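Local coordinates for epoxyqueuosine reductase (Streptococcus thermophilus, PDB 5D6S), which belongs to the QueG family of epoxyqueuosine reductases and binds a cobalamin together with two iron-sulfur clusters, at residues Thr354-Pro368 / His385-Trp397. Numbering follows the deposited sequence.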
loop_
_atom_site.group_PDB
_atom_site.type_symbol
_atom_site.label_atom_id
_atom_site.label_comp_id
_atom_site.label_asym_id
_atom_site.label_seq_id
_atom_site.Cartn_x
_atom_site.Cartn_y
_atom_site.Cartn_z
ATOM N N THR A 354 -12.896 13.345 15.379
ATOM C CA THR A 354 -13.149 14.628 15.996
ATOM C C THR A 354 -11.901 15.489 16.009
ATOM O O THR A 354 -11.905 16.651 15.591
ATOM C CB THR A 354 -13.657 14.446 17.433
ATOM O OG1 THR A 354 -14.914 13.759 17.426
ATOM C CG2 THR A 354 -13.839 15.810 18.135
ATOM N N ALA A 355 -10.824 14.937 16.542
ATOM C CA ALA A 355 -9.577 15.705 16.683
ATOM C C ALA A 355 -9.043 16.106 15.314
ATOM O O ALA A 355 -8.515 17.186 15.114
ATOM C CB ALA A 355 -8.555 14.896 17.425
ATOM N N THR A 356 -9.198 15.222 14.360
ATOM C CA THR A 356 -8.708 15.512 13.005
ATOM C C THR A 356 -9.569 16.631 12.410
ATOM O O THR A 356 -9.046 17.596 11.872
ATOM C CB THR A 356 -8.723 14.261 12.146
ATOM O OG1 THR A 356 -7.983 13.233 12.824
ATOM C CG2 THR A 356 -8.130 14.544 10.816
ATOM N N ALA A 357 -10.880 16.537 12.611
ATOM C CA ALA A 357 -11.811 17.557 12.138
ATOM C C ALA A 357 -11.542 18.942 12.760
ATOM O O ALA A 357 -11.595 19.945 12.059
ATOM C CB ALA A 357 -13.245 17.135 12.399
ATOM N N ILE A 358 -11.252 18.994 14.059
ATOM C CA ILE A 358 -10.923 20.259 14.703
ATOM C C ILE A 358 -9.736 20.926 14.021
ATOM O O ILE A 358 -9.807 22.088 13.638
ATOM C CB ILE A 358 -10.609 20.043 16.190
ATOM C CG1 ILE A 358 -11.918 19.803 16.943
ATOM C CG2 ILE A 358 -9.889 21.250 16.763
ATOM C CD1 ILE A 358 -11.691 19.334 18.339
ATOM N N TRP A 359 -8.676 20.146 13.787
ATOM C CA TRP A 359 -7.562 20.609 12.996
ATOM C C TRP A 359 -8.031 21.102 11.635
ATOM O O TRP A 359 -7.613 22.157 11.169
ATOM C CB TRP A 359 -6.528 19.481 12.804
ATOM C CG TRP A 359 -5.414 19.818 11.834
ATOM C CD1 TRP A 359 -4.359 20.649 12.063
ATOM C CD2 TRP A 359 -5.270 19.353 10.499
ATOM N NE1 TRP A 359 -3.549 20.717 10.948
ATOM C CE2 TRP A 359 -4.082 19.922 9.977
ATOM C CE3 TRP A 359 -6.006 18.498 9.694
ATOM C CZ2 TRP A 359 -3.638 19.676 8.683
ATOM C CZ3 TRP A 359 -5.556 18.243 8.380
ATOM C CH2 TRP A 359 -4.390 18.833 7.897
ATOM N N ALA A 360 -8.848 20.297 10.982
ATOM C CA ALA A 360 -9.267 20.562 9.608
ATOM C C ALA A 360 -9.975 21.927 9.503
ATOM O O ALA A 360 -9.781 22.667 8.510
ATOM C CB ALA A 360 -10.141 19.432 9.078
ATOM N N LEU A 361 -10.760 22.287 10.517
ATOM C CA LEU A 361 -11.384 23.617 10.497
ATOM C C LEU A 361 -10.350 24.739 10.545
ATOM O O LEU A 361 -10.538 25.777 9.913
ATOM C CB LEU A 361 -12.388 23.770 11.610
ATOM C CG LEU A 361 -13.654 22.932 11.459
ATOM C CD1 LEU A 361 -14.454 23.017 12.735
ATOM C CD2 LEU A 361 -14.509 23.368 10.293
ATOM N N GLY A 362 -9.247 24.519 11.252
ATOM C CA GLY A 362 -8.197 25.519 11.311
ATOM C C GLY A 362 -7.481 25.709 9.987
ATOM O O GLY A 362 -6.803 26.708 9.762
ATOM N N GLU A 363 -7.627 24.740 9.113
ATOM C CA GLU A 363 -7.006 24.790 7.813
ATOM C C GLU A 363 -7.954 25.444 6.795
ATOM O O GLU A 363 -7.537 26.272 5.979
ATOM C CB GLU A 363 -6.663 23.341 7.388
ATOM C CG GLU A 363 -5.218 22.856 7.592
ATOM C CD GLU A 363 -4.298 23.790 8.361
ATOM O OE1 GLU A 363 -4.472 23.980 9.580
ATOM O OE2 GLU A 363 -3.373 24.321 7.719
ATOM N N ILE A 364 -9.209 24.986 6.806
ATOM C CA ILE A 364 -10.229 25.371 5.832
ATOM C C ILE A 364 -10.686 26.814 6.034
ATOM O O ILE A 364 -10.736 27.576 5.083
ATOM C CB ILE A 364 -11.437 24.392 5.904
ATOM C CG1 ILE A 364 -11.041 23.044 5.295
ATOM C CG2 ILE A 364 -12.646 24.935 5.171
ATOM C CD1 ILE A 364 -11.886 21.864 5.732
ATOM N N VAL A 365 -11.024 27.185 7.264
ATOM C CA VAL A 365 -11.545 28.528 7.546
ATOM C C VAL A 365 -10.389 29.519 7.692
ATOM O O VAL A 365 -9.855 29.711 8.786
ATOM C CB VAL A 365 -12.384 28.534 8.816
ATOM C CG1 VAL A 365 -12.931 29.921 9.083
ATOM C CG2 VAL A 365 -13.520 27.521 8.708
ATOM N N LYS A 366 -9.995 30.139 6.581
ATOM C CA LYS A 366 -8.773 30.947 6.544
ATOM C C LYS A 366 -8.928 32.279 7.269
ATOM O O LYS A 366 -7.999 32.701 7.963
ATOM C CB LYS A 366 -8.313 31.150 5.108
ATOM C CG LYS A 366 -7.741 29.881 4.486
ATOM C CD LYS A 366 -7.209 30.118 3.083
ATOM C CE LYS A 366 -6.192 29.057 2.668
ATOM N NZ LYS A 366 -5.537 29.367 1.357
ATOM N N LYS A 367 -10.104 32.902 7.162
ATOM C CA LYS A 367 -10.391 34.146 7.886
ATOM C C LYS A 367 -11.658 34.004 8.735
ATOM O O LYS A 367 -12.760 34.364 8.310
ATOM C CB LYS A 367 -10.510 35.337 6.928
ATOM C CG LYS A 367 -9.192 35.693 6.263
ATOM C CD LYS A 367 -9.080 37.164 5.885
ATOM C CE LYS A 367 -7.628 37.514 5.594
ATOM N NZ LYS A 367 -7.457 38.960 5.300
ATOM N N PRO A 368 -11.498 33.500 9.953
ATOM C CA PRO A 368 -12.688 33.178 10.729
ATOM C C PRO A 368 -13.464 34.397 11.175
ATOM O O PRO A 368 -12.899 35.295 11.773
ATOM C CB PRO A 368 -12.119 32.454 11.969
ATOM C CG PRO A 368 -10.660 32.738 11.964
ATOM C CD PRO A 368 -10.275 32.940 10.550
ATOM N N HIS A 385 -6.228 14.040 22.577
ATOM C CA HIS A 385 -5.887 14.386 21.215
ATOM C C HIS A 385 -6.705 15.527 20.647
ATOM O O HIS A 385 -6.148 16.432 20.033
ATOM C CB HIS A 385 -6.060 13.199 20.312
ATOM C CG HIS A 385 -5.253 12.027 20.727
ATOM N ND1 HIS A 385 -3.940 11.853 20.341
ATOM C CD2 HIS A 385 -5.572 10.964 21.502
ATOM C CE1 HIS A 385 -3.489 10.719 20.851
ATOM N NE2 HIS A 385 -4.463 10.157 21.550
ATOM N N SER A 386 -8.014 15.483 20.858
ATOM C CA SER A 386 -8.858 16.624 20.540
ATOM C C SER A 386 -8.416 17.912 21.251
ATOM O O SER A 386 -8.327 18.975 20.624
ATOM C CB SER A 386 -10.292 16.322 20.887
ATOM O OG SER A 386 -10.792 15.290 20.046
ATOM N N GLN A 387 -8.095 17.797 22.545
ATOM C CA GLN A 387 -7.596 18.915 23.350
ATOM C C GLN A 387 -6.355 19.514 22.718
ATOM O O GLN A 387 -6.280 20.713 22.472
ATOM C CB GLN A 387 -7.247 18.445 24.762
ATOM C CG GLN A 387 -6.830 19.543 25.725
ATOM C CD GLN A 387 -8.016 20.330 26.251
ATOM O OE1 GLN A 387 -9.117 19.786 26.431
ATOM N NE2 GLN A 387 -7.806 21.617 26.508
ATOM N N ALA A 388 -5.416 18.650 22.365
ATOM C CA ALA A 388 -4.189 19.090 21.745
ATOM C C ALA A 388 -4.422 19.850 20.443
ATOM O O ALA A 388 -3.846 20.924 20.231
ATOM C CB ALA A 388 -3.286 17.901 21.513
ATOM N N GLU A 389 -5.252 19.302 19.566
ATOM C CA GLU A 389 -5.521 19.940 18.264
ATOM C C GLU A 389 -6.263 21.245 18.468
ATOM O O GLU A 389 -6.012 22.220 17.773
ATOM C CB GLU A 389 -6.340 19.014 17.331
ATOM C CG GLU A 389 -5.654 17.716 16.935
ATOM C CD GLU A 389 -4.334 17.923 16.207
ATOM O OE1 GLU A 389 -3.398 17.121 16.425
ATOM O OE2 GLU A 389 -4.202 18.900 15.426
ATOM N N TRP A 390 -7.170 21.246 19.430
ATOM C CA TRP A 390 -7.941 22.429 19.768
ATOM C C TRP A 390 -7.048 23.569 20.238
ATOM O O TRP A 390 -7.216 24.705 19.794
ATOM C CB TRP A 390 -8.957 22.082 20.855
ATOM C CG TRP A 390 -9.765 23.218 21.375
ATOM C CD1 TRP A 390 -10.742 23.888 20.719
ATOM C CD2 TRP A 390 -9.694 23.787 22.678
ATOM N NE1 TRP A 390 -11.297 24.841 21.535
ATOM C CE2 TRP A 390 -10.669 24.800 22.744
ATOM C CE3 TRP A 390 -8.902 23.537 23.797
ATOM C CZ2 TRP A 390 -10.867 25.562 23.868
ATOM C CZ3 TRP A 390 -9.104 24.301 24.936
ATOM C CH2 TRP A 390 -10.077 25.292 24.964
ATOM N N GLU A 391 -6.135 23.280 21.156
ATOM C CA GLU A 391 -5.188 24.302 21.626
ATOM C C GLU A 391 -4.443 24.952 20.465
ATOM O O GLU A 391 -4.216 26.143 20.464
ATOM C CB GLU A 391 -4.182 23.704 22.602
ATOM C CG GLU A 391 -4.766 23.444 23.963
ATOM C CD GLU A 391 -3.840 22.636 24.863
ATOM O OE1 GLU A 391 -2.622 22.575 24.566
ATOM O OE2 GLU A 391 -4.345 22.062 25.871
ATOM N N LEU A 392 -4.053 24.150 19.491
ATOM C CA LEU A 392 -3.321 24.675 18.345
ATOM C C LEU A 392 -4.165 25.599 17.487
ATOM O O LEU A 392 -3.657 26.603 16.993
ATOM C CB LEU A 392 -2.767 23.532 17.479
ATOM C CG LEU A 392 -1.467 22.911 18.006
ATOM C CD1 LEU A 392 -1.235 21.514 17.444
ATOM C CD2 LEU A 392 -0.280 23.802 17.684
ATOM N N VAL A 393 -5.431 25.246 17.256
ATOM C CA VAL A 393 -6.299 26.092 16.421
ATOM C C VAL A 393 -6.551 27.381 17.170
ATOM O O VAL A 393 -6.348 28.456 16.651
ATOM C CB VAL A 393 -7.624 25.398 16.043
ATOM C CG1 VAL A 393 -8.566 26.390 15.423
ATOM C CG2 VAL A 393 -7.372 24.251 15.067
ATOM N N CYS A 394 -6.964 27.256 18.420
ATOM C CA CYS A 394 -7.084 28.399 19.269
ATOM C C CYS A 394 -5.859 29.318 19.146
ATOM O O CYS A 394 -5.988 30.500 18.838
ATOM C CB CYS A 394 -7.323 27.952 20.697
ATOM S SG CYS A 394 -9.012 27.346 20.951
ATOM N N ALA A 395 -4.667 28.784 19.349
ATOM C CA ALA A 395 -3.457 29.608 19.275
ATOM C C ALA A 395 -3.299 30.265 17.917
ATOM O O ALA A 395 -2.909 31.428 17.819
ATOM C CB ALA A 395 -2.222 28.785 19.587
ATOM N N LYS A 396 -3.564 29.509 16.865
ATOM C CA LYS A 396 -3.492 30.030 15.505
ATOM C C LYS A 396 -4.515 31.166 15.280
ATOM O O LYS A 396 -4.295 32.049 14.481
ATOM C CB LYS A 396 -3.725 28.878 14.536
ATOM C CG LYS A 396 -3.873 29.254 13.079
ATOM C CD LYS A 396 -4.036 27.989 12.258
ATOM C CE LYS A 396 -4.068 28.295 10.774
ATOM N NZ LYS A 396 -3.790 27.048 10.019
ATOM N N TRP A 397 -5.652 31.102 15.965
ATOM C CA TRP A 397 -6.715 32.081 15.789
ATOM C C TRP A 397 -6.703 33.104 16.902
ATOM O O TRP A 397 -7.664 33.842 17.082
ATOM C CB TRP A 397 -8.084 31.383 15.736
ATOM C CG TRP A 397 -8.356 30.602 14.473
ATOM C CD1 TRP A 397 -7.569 30.510 13.389
ATOM C CD2 TRP A 397 -9.541 29.852 14.180
ATOM N NE1 TRP A 397 -8.176 29.737 12.419
ATOM C CE2 TRP A 397 -9.393 29.323 12.886
ATOM C CE3 TRP A 397 -10.720 29.602 14.876
ATOM C CZ2 TRP A 397 -10.357 28.513 12.290
ATOM C CZ3 TRP A 397 -11.689 28.816 14.281
ATOM C CH2 TRP A 397 -11.498 28.275 13.000
#
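Pro368 lies on one face of the Trp397 indole: its CG stands 3.7 Å from the centroid of the five-membered ring and 9° off the ring normal, a CH-pi contact. Val393 CG1, four residues earlier on the helix that Trp397 follows, covers the opposite face, so the indole is sandwiched. At the ring's edge, near its plane, Leu361 O comes 3.6 Å from Trp397 CZ2, and Val365 CB packs against the same carbon.

Beside the ring, the extended chain of Lys396, with CG anti to the backbone N, carries NZ across to Gly362 O, to which it donates at 3.0 Å from 51° above the carbonyl plane. NZ also forms a salt bridge with Glu363 OE1 (3.2 Å), whose hydrogen bond is weak. Toward the N-terminal ends of both segments, Val393 CG2 reaches Gly362 CA at 4.0 Å, where Gly362 has no side chain to stand in the way of the valine methyl. Ile358 is a knob in the hole formed by Ser386, Glu389, Trp390 and Val393, its CG2 branch 3.8 Å from Trp390 CA. Glu389 OE2 lies 3.6 Å from Trp359 CB, the carboxylate nearly perpendicular to the indole beside it. Ala355 CB rests on Ser386.

Further out, helix 370-377, in the connection between the two helices, covers Trp397 and Val393 through Met376, while Arg253 engages both Glu389, by a salt bridge, and Trp359, by a cation-pi contact. The axes of helix segments 354-364 and 385-396 approach to 8.3 Å, with their N-to-C directions 6° apart, a nearly parallel pair joined through an intervening helix in the helical C-terminal region. Its chemistry is mainly apolar burial; the lysine's charge, set against a carbonyl and a carboxylate, probably adds a modest electrostatic stabilisation near the C-terminal end of helix 351-364.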